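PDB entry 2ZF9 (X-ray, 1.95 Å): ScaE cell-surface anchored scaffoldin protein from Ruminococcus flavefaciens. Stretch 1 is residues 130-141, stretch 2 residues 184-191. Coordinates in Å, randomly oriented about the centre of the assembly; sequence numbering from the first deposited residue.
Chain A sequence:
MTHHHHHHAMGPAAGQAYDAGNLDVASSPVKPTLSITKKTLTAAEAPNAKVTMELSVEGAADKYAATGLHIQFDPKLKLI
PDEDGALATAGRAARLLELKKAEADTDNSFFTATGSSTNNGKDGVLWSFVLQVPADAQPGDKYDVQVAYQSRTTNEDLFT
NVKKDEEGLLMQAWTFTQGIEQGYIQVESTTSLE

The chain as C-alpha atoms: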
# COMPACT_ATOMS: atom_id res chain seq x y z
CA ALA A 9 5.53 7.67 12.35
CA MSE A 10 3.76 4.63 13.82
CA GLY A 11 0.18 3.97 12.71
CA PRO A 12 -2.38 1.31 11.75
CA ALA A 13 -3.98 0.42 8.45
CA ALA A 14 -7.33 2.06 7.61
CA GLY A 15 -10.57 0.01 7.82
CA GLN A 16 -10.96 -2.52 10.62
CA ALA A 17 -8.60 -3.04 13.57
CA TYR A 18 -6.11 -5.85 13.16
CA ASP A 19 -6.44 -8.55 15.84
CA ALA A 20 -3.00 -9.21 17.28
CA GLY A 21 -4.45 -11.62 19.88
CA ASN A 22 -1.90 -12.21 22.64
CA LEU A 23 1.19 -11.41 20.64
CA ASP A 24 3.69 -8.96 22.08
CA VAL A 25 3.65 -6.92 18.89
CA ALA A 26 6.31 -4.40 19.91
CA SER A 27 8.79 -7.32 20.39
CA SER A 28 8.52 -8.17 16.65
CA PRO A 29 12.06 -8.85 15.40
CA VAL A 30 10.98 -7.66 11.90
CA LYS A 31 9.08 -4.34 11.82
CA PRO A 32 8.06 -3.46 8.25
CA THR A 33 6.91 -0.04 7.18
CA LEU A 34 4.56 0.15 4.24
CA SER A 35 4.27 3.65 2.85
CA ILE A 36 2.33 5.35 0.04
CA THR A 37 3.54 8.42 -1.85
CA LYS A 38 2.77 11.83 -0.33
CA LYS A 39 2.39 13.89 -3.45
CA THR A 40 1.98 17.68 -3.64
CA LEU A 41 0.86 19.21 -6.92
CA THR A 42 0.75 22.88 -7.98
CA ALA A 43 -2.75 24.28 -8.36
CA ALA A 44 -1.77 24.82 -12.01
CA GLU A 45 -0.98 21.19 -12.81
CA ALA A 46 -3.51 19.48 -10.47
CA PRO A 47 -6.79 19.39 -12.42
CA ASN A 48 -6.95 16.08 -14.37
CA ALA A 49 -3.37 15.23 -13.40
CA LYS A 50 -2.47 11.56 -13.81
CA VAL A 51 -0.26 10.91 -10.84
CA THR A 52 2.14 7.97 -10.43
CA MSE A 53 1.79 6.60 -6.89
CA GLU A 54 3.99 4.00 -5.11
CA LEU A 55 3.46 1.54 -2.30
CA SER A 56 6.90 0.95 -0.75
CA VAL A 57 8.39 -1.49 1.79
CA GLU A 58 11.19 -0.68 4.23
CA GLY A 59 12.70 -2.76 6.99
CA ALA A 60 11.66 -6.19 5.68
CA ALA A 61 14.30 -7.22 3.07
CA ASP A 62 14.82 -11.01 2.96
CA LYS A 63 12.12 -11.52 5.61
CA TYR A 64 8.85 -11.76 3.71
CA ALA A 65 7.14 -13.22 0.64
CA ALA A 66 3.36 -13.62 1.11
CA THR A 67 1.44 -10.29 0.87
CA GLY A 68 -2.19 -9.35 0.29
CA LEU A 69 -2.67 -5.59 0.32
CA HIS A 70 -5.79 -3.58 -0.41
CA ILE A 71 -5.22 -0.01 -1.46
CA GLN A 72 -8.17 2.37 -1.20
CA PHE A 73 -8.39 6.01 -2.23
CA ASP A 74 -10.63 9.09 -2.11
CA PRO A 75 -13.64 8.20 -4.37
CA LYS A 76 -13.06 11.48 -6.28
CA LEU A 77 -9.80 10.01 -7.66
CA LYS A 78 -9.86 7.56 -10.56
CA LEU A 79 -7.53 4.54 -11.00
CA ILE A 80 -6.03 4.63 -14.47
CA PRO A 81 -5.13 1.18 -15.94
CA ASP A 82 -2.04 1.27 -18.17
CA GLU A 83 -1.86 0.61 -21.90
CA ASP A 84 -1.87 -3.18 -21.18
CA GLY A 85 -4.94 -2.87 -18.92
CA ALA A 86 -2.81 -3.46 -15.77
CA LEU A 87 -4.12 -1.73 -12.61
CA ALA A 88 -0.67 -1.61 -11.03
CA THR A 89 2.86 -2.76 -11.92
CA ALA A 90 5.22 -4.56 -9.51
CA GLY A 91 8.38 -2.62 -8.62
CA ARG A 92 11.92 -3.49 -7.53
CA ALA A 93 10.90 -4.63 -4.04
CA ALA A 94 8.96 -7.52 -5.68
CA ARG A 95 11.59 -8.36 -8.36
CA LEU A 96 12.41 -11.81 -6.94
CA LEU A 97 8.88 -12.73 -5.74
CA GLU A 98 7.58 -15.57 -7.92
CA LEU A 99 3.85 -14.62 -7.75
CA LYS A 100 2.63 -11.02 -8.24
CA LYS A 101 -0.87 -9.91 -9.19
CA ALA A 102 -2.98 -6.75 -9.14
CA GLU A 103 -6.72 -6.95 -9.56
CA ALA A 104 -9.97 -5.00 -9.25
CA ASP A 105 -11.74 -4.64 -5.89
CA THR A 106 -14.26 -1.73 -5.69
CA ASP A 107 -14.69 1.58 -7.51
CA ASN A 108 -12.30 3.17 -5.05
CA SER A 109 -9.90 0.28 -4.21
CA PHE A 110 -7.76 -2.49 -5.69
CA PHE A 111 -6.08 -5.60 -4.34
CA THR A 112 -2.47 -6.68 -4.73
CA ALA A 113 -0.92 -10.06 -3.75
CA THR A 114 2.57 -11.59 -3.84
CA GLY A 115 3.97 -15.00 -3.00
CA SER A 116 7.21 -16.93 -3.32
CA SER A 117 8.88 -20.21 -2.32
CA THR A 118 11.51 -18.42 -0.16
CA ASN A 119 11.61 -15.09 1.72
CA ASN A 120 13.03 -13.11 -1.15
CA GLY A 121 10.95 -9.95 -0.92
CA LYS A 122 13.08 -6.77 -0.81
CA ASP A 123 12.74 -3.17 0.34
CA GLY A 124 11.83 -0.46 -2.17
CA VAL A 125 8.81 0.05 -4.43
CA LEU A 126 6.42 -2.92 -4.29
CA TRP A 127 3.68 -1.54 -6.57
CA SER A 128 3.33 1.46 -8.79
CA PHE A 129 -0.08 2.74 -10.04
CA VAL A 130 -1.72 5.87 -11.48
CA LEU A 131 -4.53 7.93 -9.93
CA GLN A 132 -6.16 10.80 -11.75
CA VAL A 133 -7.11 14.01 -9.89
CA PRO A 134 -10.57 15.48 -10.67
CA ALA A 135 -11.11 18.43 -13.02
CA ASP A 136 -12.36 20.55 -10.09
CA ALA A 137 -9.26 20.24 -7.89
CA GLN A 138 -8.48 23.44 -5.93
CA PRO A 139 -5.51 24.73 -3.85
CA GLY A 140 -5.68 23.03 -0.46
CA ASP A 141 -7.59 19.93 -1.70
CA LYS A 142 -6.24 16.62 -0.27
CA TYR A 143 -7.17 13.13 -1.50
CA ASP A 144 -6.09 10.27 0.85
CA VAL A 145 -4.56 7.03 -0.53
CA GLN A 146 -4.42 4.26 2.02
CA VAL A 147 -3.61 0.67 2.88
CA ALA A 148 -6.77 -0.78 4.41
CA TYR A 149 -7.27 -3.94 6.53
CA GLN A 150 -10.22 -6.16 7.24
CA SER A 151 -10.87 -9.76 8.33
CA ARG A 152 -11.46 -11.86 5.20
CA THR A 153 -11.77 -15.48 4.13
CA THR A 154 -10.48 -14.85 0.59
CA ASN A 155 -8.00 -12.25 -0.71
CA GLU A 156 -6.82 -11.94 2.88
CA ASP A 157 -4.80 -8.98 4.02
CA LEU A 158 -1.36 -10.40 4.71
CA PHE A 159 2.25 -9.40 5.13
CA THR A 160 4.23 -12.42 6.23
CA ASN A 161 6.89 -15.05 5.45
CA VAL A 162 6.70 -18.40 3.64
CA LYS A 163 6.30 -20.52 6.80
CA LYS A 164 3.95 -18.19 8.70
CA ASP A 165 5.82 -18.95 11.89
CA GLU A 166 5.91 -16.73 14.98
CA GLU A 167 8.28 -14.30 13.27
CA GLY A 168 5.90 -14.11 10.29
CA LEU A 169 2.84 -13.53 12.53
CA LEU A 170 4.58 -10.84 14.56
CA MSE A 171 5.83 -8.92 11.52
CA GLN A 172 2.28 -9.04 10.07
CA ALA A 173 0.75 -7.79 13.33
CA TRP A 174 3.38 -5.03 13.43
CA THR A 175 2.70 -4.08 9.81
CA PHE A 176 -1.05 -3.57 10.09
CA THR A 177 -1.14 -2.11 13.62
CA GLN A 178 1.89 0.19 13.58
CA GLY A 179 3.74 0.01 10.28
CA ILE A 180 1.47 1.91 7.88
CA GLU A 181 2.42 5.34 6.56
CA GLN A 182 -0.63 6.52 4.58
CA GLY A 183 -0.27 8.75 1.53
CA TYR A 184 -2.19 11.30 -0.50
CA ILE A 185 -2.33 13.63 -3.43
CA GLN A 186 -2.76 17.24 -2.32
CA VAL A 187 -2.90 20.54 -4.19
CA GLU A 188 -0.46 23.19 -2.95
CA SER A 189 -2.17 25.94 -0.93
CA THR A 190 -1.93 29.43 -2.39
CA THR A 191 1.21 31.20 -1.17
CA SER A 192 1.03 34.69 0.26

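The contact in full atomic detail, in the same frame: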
# COMPACT_ATOMS: atom_id res chain seq x y z
N VAL A 130 -1.43 4.49 -11.06
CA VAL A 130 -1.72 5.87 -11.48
C VAL A 130 -3.13 6.25 -11.03
O VAL A 130 -4.09 5.53 -11.34
CB VAL A 130 -1.61 6.02 -13.04
CG1 VAL A 130 -2.04 7.41 -13.52
CG2 VAL A 130 -0.17 5.74 -13.51
N LEU A 131 -3.25 7.39 -10.34
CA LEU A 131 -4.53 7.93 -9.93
C LEU A 131 -4.69 9.27 -10.61
O LEU A 131 -3.75 10.07 -10.67
CB LEU A 131 -4.61 8.11 -8.40
CG LEU A 131 -4.63 6.79 -7.61
CD1 LEU A 131 -4.61 7.05 -6.11
CD2 LEU A 131 -5.85 5.96 -7.99
N GLN A 132 -5.89 9.52 -11.12
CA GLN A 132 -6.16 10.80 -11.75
C GLN A 132 -7.00 11.74 -10.85
O GLN A 132 -8.02 11.36 -10.28
CB GLN A 132 -6.79 10.60 -13.14
CG GLN A 132 -7.05 11.94 -13.89
CD GLN A 132 -7.63 11.73 -15.28
OE1 GLN A 132 -8.44 10.83 -15.49
NE2 GLN A 132 -7.20 12.56 -16.25
N VAL A 133 -6.51 12.95 -10.72
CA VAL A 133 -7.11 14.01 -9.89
C VAL A 133 -8.30 14.61 -10.64
O VAL A 133 -8.27 14.71 -11.87
CB VAL A 133 -6.02 15.06 -9.63
CG1 VAL A 133 -6.56 16.28 -8.90
CG2 VAL A 133 -4.86 14.43 -8.85
N PRO A 134 -9.39 14.95 -9.93
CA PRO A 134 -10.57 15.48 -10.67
C PRO A 134 -10.38 16.86 -11.31
O PRO A 134 -9.49 17.62 -10.94
CB PRO A 134 -11.65 15.56 -9.59
CG PRO A 134 -10.90 15.60 -8.28
CD PRO A 134 -9.65 14.79 -8.49
N ALA A 135 -11.23 17.18 -12.28
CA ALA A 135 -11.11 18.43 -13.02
C ALA A 135 -11.36 19.65 -12.10
O ALA A 135 -10.88 20.75 -12.38
CB ALA A 135 -12.05 18.42 -14.25
N ASP A 136 -12.02 19.44 -10.97
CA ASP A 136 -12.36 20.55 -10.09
C ASP A 136 -11.38 20.80 -8.96
O ASP A 136 -11.66 21.61 -8.08
CB ASP A 136 -13.80 20.39 -9.55
CG ASP A 136 -13.97 19.16 -8.65
OD1 ASP A 136 -13.11 18.25 -8.71
OD2 ASP A 136 -14.96 19.10 -7.89
N ALA A 137 -10.24 20.11 -8.96
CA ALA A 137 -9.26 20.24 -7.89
C ALA A 137 -8.87 21.70 -7.66
O ALA A 137 -8.61 22.43 -8.64
CB ALA A 137 -8.01 19.40 -8.18
N GLN A 138 -8.79 22.08 -6.39
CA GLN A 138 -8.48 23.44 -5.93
C GLN A 138 -7.32 23.45 -4.94
O GLN A 138 -7.16 22.48 -4.19
CB GLN A 138 -9.70 24.06 -5.20
CG GLN A 138 -10.93 24.29 -6.05
CD GLN A 138 -10.66 25.26 -7.17
OE1 GLN A 138 -9.99 26.29 -6.98
NE2 GLN A 138 -11.15 24.93 -8.37
N PRO A 139 -6.57 24.58 -4.85
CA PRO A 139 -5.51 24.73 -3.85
C PRO A 139 -6.05 24.30 -2.50
O PRO A 139 -7.20 24.62 -2.18
CB PRO A 139 -5.24 26.25 -3.80
CG PRO A 139 -5.66 26.76 -5.15
CD PRO A 139 -6.77 25.82 -5.64
N GLY A 140 -5.25 23.56 -1.74
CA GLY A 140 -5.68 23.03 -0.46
C GLY A 140 -6.34 21.65 -0.49
O GLY A 140 -6.39 20.97 0.55
N ASP A 141 -6.84 21.21 -1.65
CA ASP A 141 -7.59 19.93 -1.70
C ASP A 141 -6.62 18.78 -1.38
O ASP A 141 -5.47 18.86 -1.78
CB ASP A 141 -8.23 19.69 -3.08
CG ASP A 141 -9.55 20.47 -3.26
OD1 ASP A 141 -10.13 20.94 -2.26
OD2 ASP A 141 -9.98 20.62 -4.41
N TYR A 184 -1.18 10.40 0.04
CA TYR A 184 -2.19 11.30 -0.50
C TYR A 184 -1.69 11.99 -1.75
O TYR A 184 -0.48 11.98 -2.05
CB TYR A 184 -2.58 12.38 0.54
CG TYR A 184 -1.42 13.10 1.16
CD1 TYR A 184 -1.05 12.85 2.48
CD2 TYR A 184 -0.67 14.03 0.42
CE1 TYR A 184 0.04 13.52 3.06
CE2 TYR A 184 0.43 14.70 0.99
CZ TYR A 184 0.76 14.45 2.31
OH TYR A 184 1.83 15.09 2.86
N ILE A 185 -2.64 12.60 -2.46
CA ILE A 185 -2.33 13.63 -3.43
C ILE A 185 -2.96 14.91 -2.88
O ILE A 185 -4.16 14.94 -2.57
CB ILE A 185 -2.93 13.31 -4.82
CG1 ILE A 185 -2.39 11.96 -5.34
CG2 ILE A 185 -2.64 14.50 -5.81
CD1 ILE A 185 -3.19 11.40 -6.56
N GLN A 186 -2.17 15.96 -2.75
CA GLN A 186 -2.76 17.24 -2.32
C GLN A 186 -2.34 18.35 -3.26
O GLN A 186 -1.31 18.25 -3.95
CB GLN A 186 -2.36 17.57 -0.88
CG GLN A 186 -0.89 17.85 -0.71
CD GLN A 186 -0.57 18.20 0.72
OE1 GLN A 186 -1.48 18.26 1.56
NE2 GLN A 186 0.70 18.42 1.02
N VAL A 187 -3.17 19.39 -3.32
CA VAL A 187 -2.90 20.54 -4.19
C VAL A 187 -2.28 21.61 -3.30
O VAL A 187 -2.84 21.97 -2.26
CB VAL A 187 -4.19 21.08 -4.83
CG1 VAL A 187 -3.86 22.17 -5.86
CG2 VAL A 187 -4.99 19.95 -5.48
N GLU A 188 -1.11 22.11 -3.69
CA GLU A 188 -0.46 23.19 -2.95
C GLU A 188 -1.44 24.32 -2.64
O GLU A 188 -2.19 24.77 -3.51
CB GLU A 188 0.74 23.73 -3.75
CG GLU A 188 1.67 24.63 -2.94
CD GLU A 188 2.68 23.84 -2.12
OE1 GLU A 188 2.55 23.79 -0.87
OE2 GLU A 188 3.60 23.25 -2.73
N SER A 189 -1.46 24.74 -1.38
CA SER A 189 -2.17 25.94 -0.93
C SER A 189 -1.56 27.20 -1.51
O SER A 189 -0.34 27.31 -1.61
CB SER A 189 -2.09 26.03 0.58
OG SER A 189 -2.94 25.09 1.16
N THR A 190 -2.40 28.17 -1.84
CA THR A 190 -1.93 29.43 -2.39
C THR A 190 -0.97 30.13 -1.42
O THR A 190 -1.27 30.30 -0.23
CB THR A 190 -3.10 30.37 -2.76
OG1 THR A 190 -3.97 29.69 -3.68
CG2 THR A 190 -2.58 31.64 -3.44
N THR A 191 0.21 30.48 -1.95
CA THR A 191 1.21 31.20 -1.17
C THR A 191 0.78 32.66 -1.02
O THR A 191 0.06 33.21 -1.87
CB THR A 191 2.58 31.19 -1.86
OG1 THR A 191 2.50 31.96 -3.06
CG2 THR A 191 3.01 29.76 -2.17

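Two parts of stretch 1 meet stretch 2 in different ways: the first half offers side chains across a gap, the second half bonds through its backbone. At the strand end the chains stay well apart, with the CA atoms of Val 133 and Ile 185 8.0 Å from each other, a spacing that leaves room for aliphatic groups between them. By Gly 140 and Ser 189 the CA atoms are 4.6 Å apart, and the main chains touch.

The strand of residues 130-132 alternates as strands do. Leu 131 points its CA-to-CB bond toward stretch 2, while that of Gln 132 points away. The CB of Leu 131 lies 4.0 Å from CD1 of Ile 185, and one step past the strand Val 133 brings its CG2 to 3.8 Å from CG2 of the same isoleucine. Ile 185 thus packs against both neighbours; its CD1, close to Leu 131 CB, also lies 4.1 Å from CG2 of Val 133. All three residues are buried, and the pairing is purely apolar.

A type I turn from Pro 134 to Ala 137 then carries the chain out of reach and back, closed by the bond from Ala 137 N to Pro 134 O at 3.3 Å. On its return, Ala 137 places CB 4.1 Å from CG2 of Val 187.

Gln 138 opens a type II turn ending at Asp 141. Its O accepts the turn bond from Asp 141 N at 2.9 Å, and its N donates to OD2 of Asp 141 at 2.7 Å, so the aspartate braces its own turn with both backbone and carboxylate. Within the turn, Pro 139 packs its CA 3.6 Å from CG1 of Val 187 and makes a CA-H...O contact with Glu 188, CA to O 3.3 Å.

Gly 140 has phi/psi of 90/-20, where a CB would be jammed against the preceding carbonyl oxygen; the backbone by itself calls for glycine. Its N donates to O of Val 187 at 2.9 Å, and Val 187 N in turn donates to O of Asp 141 at 2.8 Å with a straighter angle of 164°. One valine therefore has both its backbone polar groups satisfied by the turn, while its side chain packs against Ala 137 and Pro 139. The same Asp 141 O lies 3.2 Å from CA of Gln 186, adding a CA-H...O contact. Apolar branches fill the wide end, and a glycine-bearing turn docks its backbone at the narrow one.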